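Local coordinates for protein extracellular ligand-binding receptor (Verminephrobacter eiseniae, PDB 4M88) that probably binds an amino acid outside the cytoplasmic membrane and delivers it to an ABC transporter, as a solute-binding protein of the leucine-binding protein family, at residues 29-34 / 272-278; 92-96 / 115-119; 142-148 / 173-179; 199-204 / 223-229. All blocks are in the same frame, centred on the assembly; numbering follows the deposited sequence.

Overall arrangement
Following the chain from its N terminus, helix 18-37 supplies the first half of contact 1, whose partner, helix 265-277, arrives only 238 residues later, so the other three contacts all nest inside that loop. Contact 2 closes first, tying the turn before strand 118-119 to the loop after helix 81-89, at the edge of the five-stranded parallel sheet. Contacts 3 and 4 follow in series, each closing one beta-alpha-beta unit of the second sheet. Their centres lie 9 Å apart, since strands 143-149 and 201-205 are neighbours, whereas contacts 1 and 3 are 41 Å apart, centre to centre, on opposite sides of the chain's centre.

Contact 1: 29-34 / 272-278; sequences KAYLAQ and AAMKEAF
Two alpha-helices of the periplasmic-binding-protein fold cross here at right angles: the axes of 29-34 and 272-277 approach to 8.5 Å with a signed angle of 90°. Both segments are regular helix up to Phe-278, where phi/psi of -135/69 ends the second one. Lys-29 comes first; its CB lies at the edge of the Phe-278 ring, 4.4 Å from CZ, and its extended chain then runs away to hydrogen-bond Asn-25. Ala-30 sits at the crossing point, with its CA 5.2 Å from the CA of Ala-273. Its CB packs 4.0 Å from CB of Ala-273, 4.2 Å from CB of Ala-277 and 3.6 Å from SE of selenomethionine Met-274, whose chi angles are m, m, m. Small alanines on both helices let the backbones come this close. Tyr-31 turns the other way, onto helix 286-303, and Leu-32 faces strand 45-52, so helix 18-37 is packed between sheet and helices. One turn beyond Ala-30, Gln-34 (chi1 and chi2 both t) lays NE2 3.5 Å from CB of Ala-273, while its amide hydrogen-bonds Tyr-292 and the carbonyl of Glu-269. No direct polar bond joins the two segments; instead one water donates to O of Ala-30 at 3.0 Å and to O of Ala-273 at 2.7 Å.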
loop_
_atom_site.group_PDB
_atom_site.type_symbol
_atom_site.label_atom_id
_atom_site.label_comp_id
_atom_site.label_asym_id
_atom_site.label_seq_id
_atom_site.Cartn_x
_atom_site.Cartn_y
_atom_site.Cartn_z
ATOM N N LYS A 29 -2.886 14.443 -5.874
ATOM C CA LYS A 29 -3.047 15.846 -6.245
ATOM C C LYS A 29 -1.713 16.517 -6.490
ATOM O O LYS A 29 -1.587 17.354 -7.392
ATOM C CB LYS A 29 -3.785 16.602 -5.144
ATOM C CG LYS A 29 -5.241 16.248 -5.035
ATOM C CD LYS A 29 -5.833 16.966 -3.842
ATOM C CE LYS A 29 -7.341 16.939 -3.884
ATOM N NZ LYS A 29 -7.935 17.334 -2.583
ATOM N N ALA A 30 -0.723 16.166 -5.673
ATOM C CA ALA A 30 0.623 16.700 -5.827
ATOM C C ALA A 30 1.167 16.361 -7.214
ATOM O O ALA A 30 1.714 17.233 -7.889
ATOM C CB ALA A 30 1.550 16.182 -4.734
ATOM N N TYR A 31 1.006 15.118 -7.656
ATOM C CA TYR A 31 1.461 14.781 -9.006
ATOM C C TYR A 31 0.679 15.540 -10.080
ATOM O O TYR A 31 1.278 16.120 -11.004
ATOM C CB TYR A 31 1.404 13.284 -9.310
ATOM C CG TYR A 31 1.720 13.057 -10.773
ATOM C CD1 TYR A 31 3.018 13.214 -11.247
ATOM C CD2 TYR A 31 0.714 12.761 -11.691
ATOM C CE1 TYR A 31 3.315 13.052 -12.597
ATOM C CE2 TYR A 31 1.001 12.604 -13.044
ATOM C CZ TYR A 31 2.300 12.748 -13.486
ATOM O OH TYR A 31 2.596 12.575 -14.824
ATOM N N LEU A 32 -0.650 15.516 -9.980
ATOM C CA LEU A 32 -1.495 16.180 -10.978
ATOM C C LEU A 32 -1.175 17.661 -11.134
ATOM O O LEU A 32 -1.162 18.182 -12.250
ATOM C CB LEU A 32 -2.977 15.981 -10.660
ATOM C CG LEU A 32 -3.424 14.519 -10.718
ATOM C CD1 LEU A 32 -4.933 14.438 -10.579
ATOM C CD2 LEU A 32 -2.956 13.833 -11.994
ATOM N N ALA A 33 -0.912 18.349 -10.026
ATOM C CA ALA A 33 -0.527 19.749 -10.092
ATOM C C ALA A 33 0.813 19.930 -10.807
ATOM O O ALA A 33 0.993 20.872 -11.589
ATOM C CB ALA A 33 -0.486 20.371 -8.677
ATOM N N GLN A 34 1.753 19.038 -10.521
ATOM C CA GLN A 34 3.065 19.043 -11.145
ATOM C C GLN A 34 2.871 18.770 -12.639
ATOM O O GLN A 34 3.416 19.478 -13.493
ATOM C CB GLN A 34 3.943 17.969 -10.476
ATOM C CG GLN A 34 5.449 18.074 -10.714
ATOM C CD GLN A 34 6.265 17.012 -9.950
ATOM O OE1 GLN A 34 6.010 15.812 -10.062
ATOM N NE2 GLN A 34 7.265 17.462 -9.184
ATOM N N ALA A 272 9.415 17.768 -4.219
ATOM C CA ALA A 272 9.151 19.048 -4.869
ATOM C C ALA A 272 7.655 19.238 -5.122
ATOM O O ALA A 272 7.121 20.338 -4.955
ATOM C CB ALA A 272 9.931 19.158 -6.165
ATOM N N ALA A 273 6.986 18.166 -5.524
ATOM C CA ALA A 273 5.552 18.223 -5.792
ATOM C C ALA A 273 4.786 18.496 -4.502
ATOM O O ALA A 273 3.834 19.275 -4.488
ATOM C CB ALA A 273 5.076 16.932 -6.470
HETATM N N MSE A 274 5.207 17.854 -3.415
HETATM C CA MSE A 274 4.573 18.074 -2.116
HETATM C C MSE A 274 4.772 19.498 -1.575
HETATM O O MSE A 274 3.835 20.071 -1.009
HETATM C CB MSE A 274 5.037 17.021 -1.095
HETATM C CG MSE A 274 4.602 15.594 -1.423
HETATM SE SE MSE A 274 2.641 15.393 -1.348
HETATM C CE MSE A 274 2.386 15.561 0.564
ATOM N N LYS A 275 5.961 20.088 -1.752
ATOM C CA LYS A 275 6.190 21.454 -1.248
ATOM C C LYS A 275 5.269 22.430 -1.958
ATOM O O LYS A 275 4.740 23.363 -1.351
ATOM C CB LYS A 275 7.609 21.982 -1.497
ATOM C CG LYS A 275 8.750 21.019 -1.466
ATOM C CD LYS A 275 8.970 20.426 -0.094
ATOM C CE LYS A 275 10.176 19.489 -0.094
ATOM N NZ LYS A 275 10.171 18.594 1.092
ATOM N N GLU A 276 5.129 22.235 -3.264
ATOM C CA GLU A 276 4.305 23.114 -4.083
ATOM C C GLU A 276 2.827 23.036 -3.687
ATOM O O GLU A 276 2.164 24.060 -3.511
ATOM C CB GLU A 276 4.480 22.767 -5.566
ATOM C CG GLU A 276 5.894 22.997 -6.100
ATOM C CD GLU A 276 6.044 22.638 -7.578
ATOM O OE1 GLU A 276 5.468 21.612 -8.015
ATOM O OE2 GLU A 276 6.743 23.385 -8.303
ATOM N N ALA A 277 2.326 21.813 -3.534
ATOM C CA ALA A 277 0.906 21.582 -3.292
ATOM C C ALA A 277 0.527 21.732 -1.818
ATOM O O ALA A 277 -0.557 22.215 -1.496
ATOM C CB ALA A 277 0.510 20.192 -3.808
ATOM N N PHE A 278 1.416 21.304 -0.928
ATOM C CA PHE A 278 1.129 21.318 0.507
ATOM C C PHE A 278 2.309 21.857 1.298
ATOM O O PHE A 278 2.960 21.105 2.025
ATOM C CB PHE A 278 0.773 19.904 0.983
ATOM C CG PHE A 278 -0.358 19.287 0.220
ATOM C CD1 PHE A 278 -1.675 19.632 0.507
ATOM C CD2 PHE A 278 -0.106 18.383 -0.806
ATOM C CE1 PHE A 278 -2.723 19.081 -0.204
ATOM C CE2 PHE A 278 -1.148 17.830 -1.524
ATOM C CZ PHE A 278 -2.456 18.172 -1.224
HETATM O O HOH W 1 2.633 19.853 -6.882
#

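Contact 2: 92-96 / 115-119; sequences LLDTA and HPKFF
Lys-117 is stretched almost straight (chi1 m, the other three t), so that its ammonium group arrives among the carbonyls of the 92-96 turn. NZ donates to O of Leu-93 at 2.8 Å and to O of Ala-96 at 2.7 Å, with a weak third bond to O of Asp-94 at 3.5 Å. Residues 92-94 have helical phi/psi and the chain then turns through Thr-95 to an extended Ala-96, so that the three carbonyls converge on NZ. His-115, chi1 t and chi2 -84°, opens a type I beta turn ending at Phe-118, and its ND1 accepts from the backbone N of Lys-117 at 3.0 Å. The turn leads into strand 118-119, an outermost strand of the five-stranded parallel sheet, and fastens it to the loop between helix 81-89 and strand 99-101. NE2 of His-115 donates to OD1 of Asp-94 at 2.9 Å, a His-carboxylate bond; Lys-91 holds OD2. Leu-93 (m, t) places CB over the imidazole face in a CH-pi contact, 3.6 Å from the His-115 ring centroid, and CD1 4.2 Å from CB of Phe-118.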
loop_
_atom_site.group_PDB
_atom_site.type_symbol
_atom_site.label_atom_id
_atom_site.label_comp_id
_atom_site.label_asym_id
_atom_site.label_seq_id
_atom_site.Cartn_x
_atom_site.Cartn_y
_atom_site.Cartn_z
ATOM N N LEU A 92 -17.304 -5.777 -11.445
ATOM C CA LEU A 92 -17.577 -4.426 -11.913
ATOM C C LEU A 92 -16.695 -4.036 -13.093
ATOM O O LEU A 92 -17.112 -3.246 -13.939
ATOM C CB LEU A 92 -17.381 -3.421 -10.778
ATOM C CG LEU A 92 -18.300 -3.593 -9.579
ATOM C CD1 LEU A 92 -18.021 -2.519 -8.547
ATOM C CD2 LEU A 92 -19.762 -3.569 -10.013
ATOM N N LEU A 93 -15.482 -4.585 -13.143
ATOM C CA LEU A 93 -14.518 -4.221 -14.185
ATOM C C LEU A 93 -14.733 -4.925 -15.529
ATOM O O LEU A 93 -14.168 -4.498 -16.539
ATOM C CB LEU A 93 -13.081 -4.453 -13.700
ATOM C CG LEU A 93 -12.645 -3.549 -12.554
ATOM C CD1 LEU A 93 -11.182 -3.834 -12.188
ATOM C CD2 LEU A 93 -12.831 -2.099 -12.967
ATOM N N ASP A 94 -15.536 -5.988 -15.553
ATOM C CA ASP A 94 -15.684 -6.792 -16.774
ATOM C C ASP A 94 -16.079 -6.003 -18.030
ATOM O O ASP A 94 -15.552 -6.243 -19.120
ATOM C CB ASP A 94 -16.675 -7.933 -16.554
ATOM C CG ASP A 94 -16.076 -9.073 -15.756
ATOM O OD1 ASP A 94 -14.935 -8.937 -15.260
ATOM O OD2 ASP A 94 -16.757 -10.102 -15.612
ATOM N N THR A 95 -17.009 -5.065 -17.891
ATOM C CA THR A 95 -17.450 -4.302 -19.057
ATOM C C THR A 95 -17.250 -2.793 -18.904
ATOM O O THR A 95 -17.653 -2.006 -19.773
ATOM C CB THR A 95 -18.921 -4.595 -19.396
ATOM O OG1 THR A 95 -19.703 -4.539 -18.195
ATOM C CG2 THR A 95 -19.057 -5.984 -20.014
ATOM N N ALA A 96 -16.628 -2.382 -17.809
ATOM C CA ALA A 96 -16.381 -0.959 -17.596
ATOM C C ALA A 96 -15.118 -0.511 -18.330
ATOM O O ALA A 96 -14.047 -1.099 -18.142
ATOM C CB ALA A 96 -16.280 -0.653 -16.106
ATOM N N HIS A 115 -7.659 -8.939 -11.737
ATOM C CA HIS A 115 -8.433 -8.661 -12.942
ATOM C C HIS A 115 -7.519 -8.016 -13.964
ATOM O O HIS A 115 -6.637 -7.233 -13.596
ATOM C CB HIS A 115 -9.585 -7.711 -12.614
ATOM C CG HIS A 115 -10.582 -7.574 -13.718
ATOM N ND1 HIS A 115 -10.411 -6.702 -14.774
ATOM C CD2 HIS A 115 -11.756 -8.208 -13.938
ATOM C CE1 HIS A 115 -11.440 -6.802 -15.595
ATOM N NE2 HIS A 115 -12.268 -7.715 -15.117
ATOM N N PRO A 116 -7.711 -8.347 -15.251
ATOM C CA PRO A 116 -6.794 -7.798 -16.258
ATOM C C PRO A 116 -6.858 -6.279 -16.411
ATOM O O PRO A 116 -5.958 -5.711 -17.041
ATOM C CB PRO A 116 -7.204 -8.520 -17.556
ATOM C CG PRO A 116 -8.555 -9.128 -17.272
ATOM C CD PRO A 116 -8.576 -9.405 -15.802
ATOM N N LYS A 117 -7.870 -5.620 -15.845
ATOM C CA LYS A 117 -7.909 -4.158 -15.878
ATOM C C LYS A 117 -7.357 -3.519 -14.592
ATOM O O LYS A 117 -7.366 -2.300 -14.436
ATOM C CB LYS A 117 -9.341 -3.667 -16.136
ATOM C CG LYS A 117 -9.884 -4.044 -17.514
ATOM C CD LYS A 117 -11.305 -3.517 -17.686
ATOM C CE LYS A 117 -11.925 -4.030 -18.971
ATOM N NZ LYS A 117 -13.326 -3.548 -19.089
ATOM N N PHE A 118 -6.867 -4.355 -13.682
ATOM C CA PHE A 118 -6.448 -3.934 -12.344
ATOM C C PHE A 118 -4.923 -4.091 -12.285
ATOM O O PHE A 118 -4.404 -5.215 -12.357
ATOM C CB PHE A 118 -7.164 -4.841 -11.333
ATOM C CG PHE A 118 -6.980 -4.460 -9.886
ATOM C CD1 PHE A 118 -6.522 -3.203 -9.517
ATOM C CD2 PHE A 118 -7.267 -5.393 -8.889
ATOM C CE1 PHE A 118 -6.359 -2.864 -8.161
ATOM C CE2 PHE A 118 -7.102 -5.081 -7.540
ATOM C CZ PHE A 118 -6.645 -3.805 -7.172
ATOM N N PHE A 119 -4.210 -2.962 -12.230
ATOM C CA PHE A 119 -2.736 -2.953 -12.291
ATOM C C PHE A 119 -2.178 -2.608 -10.928
ATOM O O PHE A 119 -2.781 -1.825 -10.204
ATOM C CB PHE A 119 -2.241 -1.915 -13.311
ATOM C CG PHE A 119 -2.521 -2.291 -14.737
ATOM C CD1 PHE A 119 -1.534 -2.872 -15.518
ATOM C CD2 PHE A 119 -3.778 -2.079 -15.291
ATOM C CE1 PHE A 119 -1.782 -3.227 -16.837
ATOM C CE2 PHE A 119 -4.046 -2.433 -16.620
ATOM C CZ PHE A 119 -3.041 -3.009 -17.389
#

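Contact 3: 142-148 / 173-179; sequences SKLATLY and IELNGVK
Ile-173 leads in from loop, its CG2 4.1 Å from CB of Leu-144. Glu-174 then starts the strand: its N donates to O of Ser-142 (2.8 Å), its O accepts from N of Leu-144 (2.9 Å), and OE2 forms a long salt bridge with NZ of Lys-143 (3.6 Å), an ammonium also bonded to the carbonyl of Leu-197. Leu-175 (t, p) sets CD1 4.2 Å from CB of Leu-144, on the face covered by helices 125-138 and 152-166. Asn-176 repeats the pattern, N to O of Leu-144 at 2.9 Å and O from N of Thr-146 at 2.8 Å. This is parallel pairing, 17° between strands, closing the beta-alpha-beta unit through helix 152-166, with 174-180 an outermost strand. Gly-177 pairs with Thr-146, their CA atoms 4.6 Å apart. At Val-178, on the face lined by helix 184-195, N reaches O of Thr-146 (2.7 Å) and O takes N of Tyr-148 (3.0 Å). Finally CA of Lys-179 sits over the Tyr-148 ring (chi1 p), 4.0 Å from its centroid.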
loop_
_atom_site.group_PDB
_atom_site.type_symbol
_atom_site.label_atom_id
_atom_site.label_comp_id
_atom_site.label_asym_id
_atom_site.label_seq_id
_atom_site.Cartn_x
_atom_site.Cartn_y
_atom_site.Cartn_z
ATOM N N SER A 142 14.051 -18.675 15.191
ATOM C CA SER A 142 13.521 -19.997 14.893
ATOM C C SER A 142 12.050 -20.099 15.307
ATOM O O SER A 142 11.390 -21.094 15.023
ATOM C CB SER A 142 14.351 -21.070 15.605
ATOM O OG SER A 142 14.369 -20.850 17.005
ATOM N N LYS A 143 11.536 -19.077 15.988
ATOM C CA LYS A 143 10.125 -19.055 16.352
ATOM C C LYS A 143 9.492 -17.684 16.129
ATOM O O LYS A 143 9.936 -16.678 16.694
ATOM C CB LYS A 143 9.914 -19.502 17.797
ATOM C CG LYS A 143 8.451 -19.506 18.205
ATOM C CD LYS A 143 8.239 -20.207 19.539
ATOM C CE LYS A 143 6.755 -20.337 19.842
ATOM N NZ LYS A 143 6.472 -21.263 20.970
ATOM N N LEU A 144 8.450 -17.663 15.301
ATOM C CA LEU A 144 7.760 -16.432 14.917
ATOM C C LEU A 144 6.296 -16.503 15.306
ATOM O O LEU A 144 5.672 -17.552 15.167
ATOM C CB LEU A 144 7.828 -16.252 13.405
ATOM C CG LEU A 144 9.001 -15.492 12.799
ATOM C CD1 LEU A 144 8.902 -15.496 11.270
ATOM C CD2 LEU A 144 9.020 -14.062 13.330
ATOM N N ALA A 145 5.748 -15.395 15.793
ATOM C CA ALA A 145 4.310 -15.295 16.008
ATOM C C ALA A 145 3.750 -14.284 15.013
ATOM O O ALA A 145 4.448 -13.357 14.610
ATOM C CB ALA A 145 4.010 -14.846 17.425
ATOM N N THR A 146 2.496 -14.461 14.614
ATOM C CA THR A 146 1.821 -13.473 13.768
ATOM C C THR A 146 0.535 -13.047 14.458
ATOM O O THR A 146 -0.235 -13.896 14.904
ATOM C CB THR A 146 1.453 -14.036 12.392
ATOM O OG1 THR A 146 2.629 -14.525 11.736
ATOM C CG2 THR A 146 0.785 -12.956 11.522
ATOM N N LEU A 147 0.324 -11.738 14.568
ATOM C CA LEU A 147 -0.944 -11.191 15.059
ATOM C C LEU A 147 -1.701 -10.673 13.850
ATOM O O LEU A 147 -1.184 -9.819 13.137
ATOM C CB LEU A 147 -0.677 -10.041 16.021
ATOM C CG LEU A 147 -1.898 -9.245 16.504
ATOM C CD1 LEU A 147 -2.842 -10.156 17.292
ATOM C CD2 LEU A 147 -1.471 -8.063 17.372
ATOM N N TYR A 148 -2.906 -11.184 13.580
ATOM C CA TYR A 148 -3.608 -10.725 12.374
ATOM C C TYR A 148 -5.085 -10.454 12.622
ATOM O O TYR A 148 -5.705 -11.085 13.467
ATOM C CB TYR A 148 -3.410 -11.704 11.203
ATOM C CG TYR A 148 -4.128 -13.022 11.361
ATOM C CD1 TYR A 148 -5.313 -13.267 10.678
ATOM C CD2 TYR A 148 -3.624 -14.015 12.189
ATOM C CE1 TYR A 148 -5.983 -14.458 10.814
ATOM C CE2 TYR A 148 -4.291 -15.224 12.333
ATOM C CZ TYR A 148 -5.468 -15.431 11.629
ATOM O OH TYR A 148 -6.154 -16.616 11.747
ATOM N N ILE A 173 11.279 -22.893 10.826
ATOM C CA ILE A 173 10.830 -21.897 11.789
ATOM C C ILE A 173 9.497 -22.361 12.335
ATOM O O ILE A 173 8.612 -22.755 11.567
ATOM C CB ILE A 173 10.600 -20.528 11.133
ATOM C CG1 ILE A 173 11.910 -19.960 10.600
ATOM C CG2 ILE A 173 9.997 -19.540 12.135
ATOM C CD1 ILE A 173 11.710 -18.666 9.873
ATOM N N GLU A 174 9.342 -22.326 13.656
ATOM C CA GLU A 174 8.047 -22.624 14.245
ATOM C C GLU A 174 7.195 -21.377 14.164
ATOM O O GLU A 174 7.649 -20.286 14.519
ATOM C CB GLU A 174 8.181 -23.065 15.702
ATOM C CG GLU A 174 6.839 -23.320 16.371
ATOM C CD GLU A 174 6.969 -23.648 17.847
ATOM O OE1 GLU A 174 8.114 -23.714 18.344
ATOM O OE2 GLU A 174 5.921 -23.835 18.506
ATOM N N LEU A 175 5.966 -21.526 13.688
ATOM C CA LEU A 175 5.094 -20.372 13.514
ATOM C C LEU A 175 3.810 -20.497 14.329
ATOM O O LEU A 175 3.151 -21.529 14.285
ATOM C CB LEU A 175 4.752 -20.205 12.028
ATOM C CG LEU A 175 3.695 -19.152 11.691
ATOM C CD1 LEU A 175 4.241 -17.743 11.914
ATOM C CD2 LEU A 175 3.214 -19.332 10.256
ATOM N N ASN A 176 3.454 -19.452 15.072
ATOM C CA ASN A 176 2.150 -19.408 15.724
ATOM C C ASN A 176 1.372 -18.211 15.217
ATOM O O ASN A 176 1.930 -17.131 15.082
ATOM C CB ASN A 176 2.294 -19.313 17.242
ATOM C CG ASN A 176 2.851 -20.577 17.847
ATOM O OD1 ASN A 176 2.575 -21.679 17.373
ATOM N ND2 ASN A 176 3.642 -20.431 18.898
ATOM N N GLY A 177 0.091 -18.394 14.926
ATOM C CA GLY A 177 -0.696 -17.283 14.409
ATOM C C GLY A 177 -1.876 -17.017 15.309
ATOM O O GLY A 177 -2.649 -17.931 15.614
ATOM N N VAL A 178 -2.012 -15.770 15.734
ATOM C CA VAL A 178 -3.061 -15.388 16.674
ATOM C C VAL A 178 -4.012 -14.406 16.013
ATOM O O VAL A 178 -3.609 -13.324 15.602
ATOM C CB VAL A 178 -2.463 -14.767 17.935
ATOM C CG1 VAL A 178 -3.561 -14.315 18.871
ATOM C CG2 VAL A 178 -1.560 -15.782 18.637
ATOM N N LYS A 179 -5.276 -14.796 15.892
ATOM C CA LYS A 179 -6.271 -13.959 15.238
ATOM C C LYS A 179 -6.880 -13.024 16.275
ATOM O O LYS A 179 -6.997 -13.382 17.450
ATOM C CB LYS A 179 -7.360 -14.846 14.626
ATOM C CG LYS A 179 -8.275 -14.142 13.644
ATOM C CD LYS A 179 -9.179 -15.129 12.911
ATOM C CE LYS A 179 -10.037 -15.929 13.876
ATOM N NZ LYS A 179 -11.091 -16.723 13.161
#

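Contact 4: 199-204 / 223-229; sequences AQGVLV and VTQPLFV
Val-202, Phe-228 and Val-204 bury the most surface where strand 201-204 runs parallel to 227-229, the axes 4.6 Å apart and 26° askew. Val-202 is the hub. Its N donates to O of Pro-226 at 3.0 Å, and its O receives N of Phe-228 at 2.8 Å; with chi1 t, it sets CB 3.8 Å from CD2 of Leu-227 and CG2 4.0 Å from CG1 of Val-223, which lies in the loop before the strand. Phe-228 pairs with Leu-203, their CA atoms 4.7 Å apart, and points to the opposite face. Its chi angles of -48° and -73° lay the ring back beside Gly-201, with CE2 4.1 Å from CA of Gly-201; a CB on that glycine would clash with the ring. CD2 of Phe-228 meets CD1 of Leu-203 at 4.0 Å, and Ile-132 of helix 125-138 packs on both residues. Val-204 takes the last bond, N to O of Phe-228 at 2.9 Å, and its CB lies 4.2 Å from CG1 of Val-229. Helix 208-220, which links the strands as a beta-alpha-beta crossover, packs on Val-204, Leu-227 and Val-229. Backbone bonds thus fix the register, while the side chains of the paired strand residues, all apolar, pack on both faces, as expected of an inner strand pair sandwiched between helices in an alpha/beta domain.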
loop_
_atom_site.group_PDB
_atom_site.type_symbol
_atom_site.label_atom_id
_atom_site.label_comp_id
_atom_site.label_asym_id
_atom_site.label_seq_id
_atom_site.Cartn_x
_atom_site.Cartn_y
_atom_site.Cartn_z
ATOM N N ALA A 199 8.020 -16.369 21.459
ATOM C CA ALA A 199 8.442 -16.096 20.094
ATOM C C ALA A 199 9.565 -15.064 20.103
ATOM O O ALA A 199 9.636 -14.224 21.002
ATOM C CB ALA A 199 7.273 -15.603 19.257
ATOM N N GLN A 200 10.433 -15.126 19.097
ATOM C CA GLN A 200 11.554 -14.200 19.000
ATOM C C GLN A 200 11.221 -12.937 18.207
ATOM O O GLN A 200 11.950 -11.941 18.271
ATOM C CB GLN A 200 12.753 -14.910 18.386
ATOM C CG GLN A 200 13.291 -16.015 19.248
ATOM C CD GLN A 200 14.079 -17.017 18.445
ATOM O OE1 GLN A 200 13.532 -17.665 17.561
ATOM N NE2 GLN A 200 15.376 -17.137 18.731
ATOM N N GLY A 201 10.121 -12.981 17.469
ATOM C CA GLY A 201 9.685 -11.841 16.682
ATOM C C GLY A 201 8.205 -11.986 16.413
ATOM O O GLY A 201 7.666 -13.100 16.501
ATOM N N VAL A 202 7.536 -10.873 16.114
ATOM C CA VAL A 202 6.095 -10.896 15.876
ATOM C C VAL A 202 5.735 -10.082 14.644
ATOM O O VAL A 202 6.093 -8.901 14.553
ATOM C CB VAL A 202 5.297 -10.309 17.067
ATOM C CG1 VAL A 202 3.795 -10.510 16.840
ATOM C CG2 VAL A 202 5.715 -10.949 18.391
ATOM N N LEU A 203 5.029 -10.715 13.705
ATOM C CA LEU A 203 4.482 -10.031 12.537
ATOM C C LEU A 203 3.083 -9.538 12.853
ATOM O O LEU A 203 2.272 -10.289 13.389
ATOM C CB LEU A 203 4.373 -10.988 11.351
ATOM C CG LEU A 203 5.527 -11.332 10.429
ATOM C CD1 LEU A 203 6.533 -12.220 11.134
ATOM C CD2 LEU A 203 4.960 -12.029 9.185
ATOM N N VAL A 204 2.778 -8.292 12.500
ATOM C CA VAL A 204 1.414 -7.784 12.659
ATOM C C VAL A 204 0.805 -7.517 11.289
ATOM O O VAL A 204 1.375 -6.774 10.494
ATOM C CB VAL A 204 1.395 -6.523 13.529
ATOM C CG1 VAL A 204 -0.036 -6.115 13.846
ATOM C CG2 VAL A 204 2.170 -6.777 14.827
ATOM N N VAL A 223 5.745 -7.301 25.242
ATOM C CA VAL A 223 6.404 -7.968 24.129
ATOM C C VAL A 223 7.439 -6.976 23.616
ATOM O O VAL A 223 7.102 -6.030 22.900
ATOM C CB VAL A 223 5.414 -8.363 23.025
ATOM C CG1 VAL A 223 6.152 -8.984 21.839
ATOM C CG2 VAL A 223 4.413 -9.353 23.575
ATOM N N THR A 224 8.690 -7.174 24.028
ATOM C CA THR A 224 9.776 -6.263 23.690
ATOM C C THR A 224 10.545 -6.733 22.453
ATOM O O THR A 224 11.461 -6.051 21.985
ATOM C CB THR A 224 10.752 -6.149 24.860
ATOM O OG1 THR A 224 11.207 -7.458 25.214
ATOM C CG2 THR A 224 10.053 -5.540 26.066
ATOM N N GLN A 225 10.165 -7.902 21.941
ATOM C CA GLN A 225 10.804 -8.500 20.761
ATOM C C GLN A 225 10.586 -7.635 19.525
ATOM O O GLN A 225 9.645 -6.824 19.494
ATOM C CB GLN A 225 10.229 -9.900 20.509
ATOM C CG GLN A 225 10.747 -10.961 21.481
ATOM C CD GLN A 225 10.167 -10.813 22.875
ATOM O OE1 GLN A 225 9.071 -10.271 23.050
ATOM N NE2 GLN A 225 10.902 -11.292 23.877
ATOM N N PRO A 226 11.445 -7.800 18.496
ATOM C CA PRO A 226 11.219 -7.106 17.219
ATOM C C PRO A 226 9.827 -7.390 16.680
ATOM O O PRO A 226 9.358 -8.532 16.748
ATOM C CB PRO A 226 12.268 -7.742 16.295
ATOM C CG PRO A 226 13.383 -8.090 17.220
ATOM C CD PRO A 226 12.710 -8.567 18.478
ATOM N N LEU A 227 9.176 -6.352 16.160
ATOM C CA LEU A 227 7.869 -6.488 15.542
ATOM C C LEU A 227 8.065 -6.137 14.077
ATOM O O LEU A 227 8.899 -5.281 13.743
ATOM C CB LEU A 227 6.877 -5.518 16.186
ATOM C CG LEU A 227 6.800 -5.521 17.712
ATOM C CD1 LEU A 227 5.771 -4.472 18.175
ATOM C CD2 LEU A 227 6.432 -6.900 18.253
ATOM N N PHE A 228 7.349 -6.816 13.194
ATOM C CA PHE A 228 7.491 -6.558 11.767
ATOM C C PHE A 228 6.125 -6.239 11.191
ATOM O O PHE A 228 5.127 -6.877 11.539
ATOM C CB PHE A 228 8.065 -7.772 11.035
ATOM C CG PHE A 228 9.279 -8.359 11.695
ATOM C CD1 PHE A 228 10.497 -7.709 11.633
ATOM C CD2 PHE A 228 9.196 -9.571 12.365
ATOM C CE1 PHE A 228 11.623 -8.256 12.244
ATOM C CE2 PHE A 228 10.313 -10.123 12.977
ATOM C CZ PHE A 228 11.523 -9.461 12.914
ATOM N N VAL A 229 6.075 -5.241 10.322
ATOM C CA VAL A 229 4.812 -4.862 9.708
ATOM C C VAL A 229 5.018 -4.642 8.227
ATOM O O VAL A 229 6.141 -4.400 7.780
ATOM C CB VAL A 229 4.226 -3.574 10.332
ATOM C CG1 VAL A 229 4.033 -3.743 11.827
ATOM C CG2 VAL A 229 5.123 -2.382 10.037
#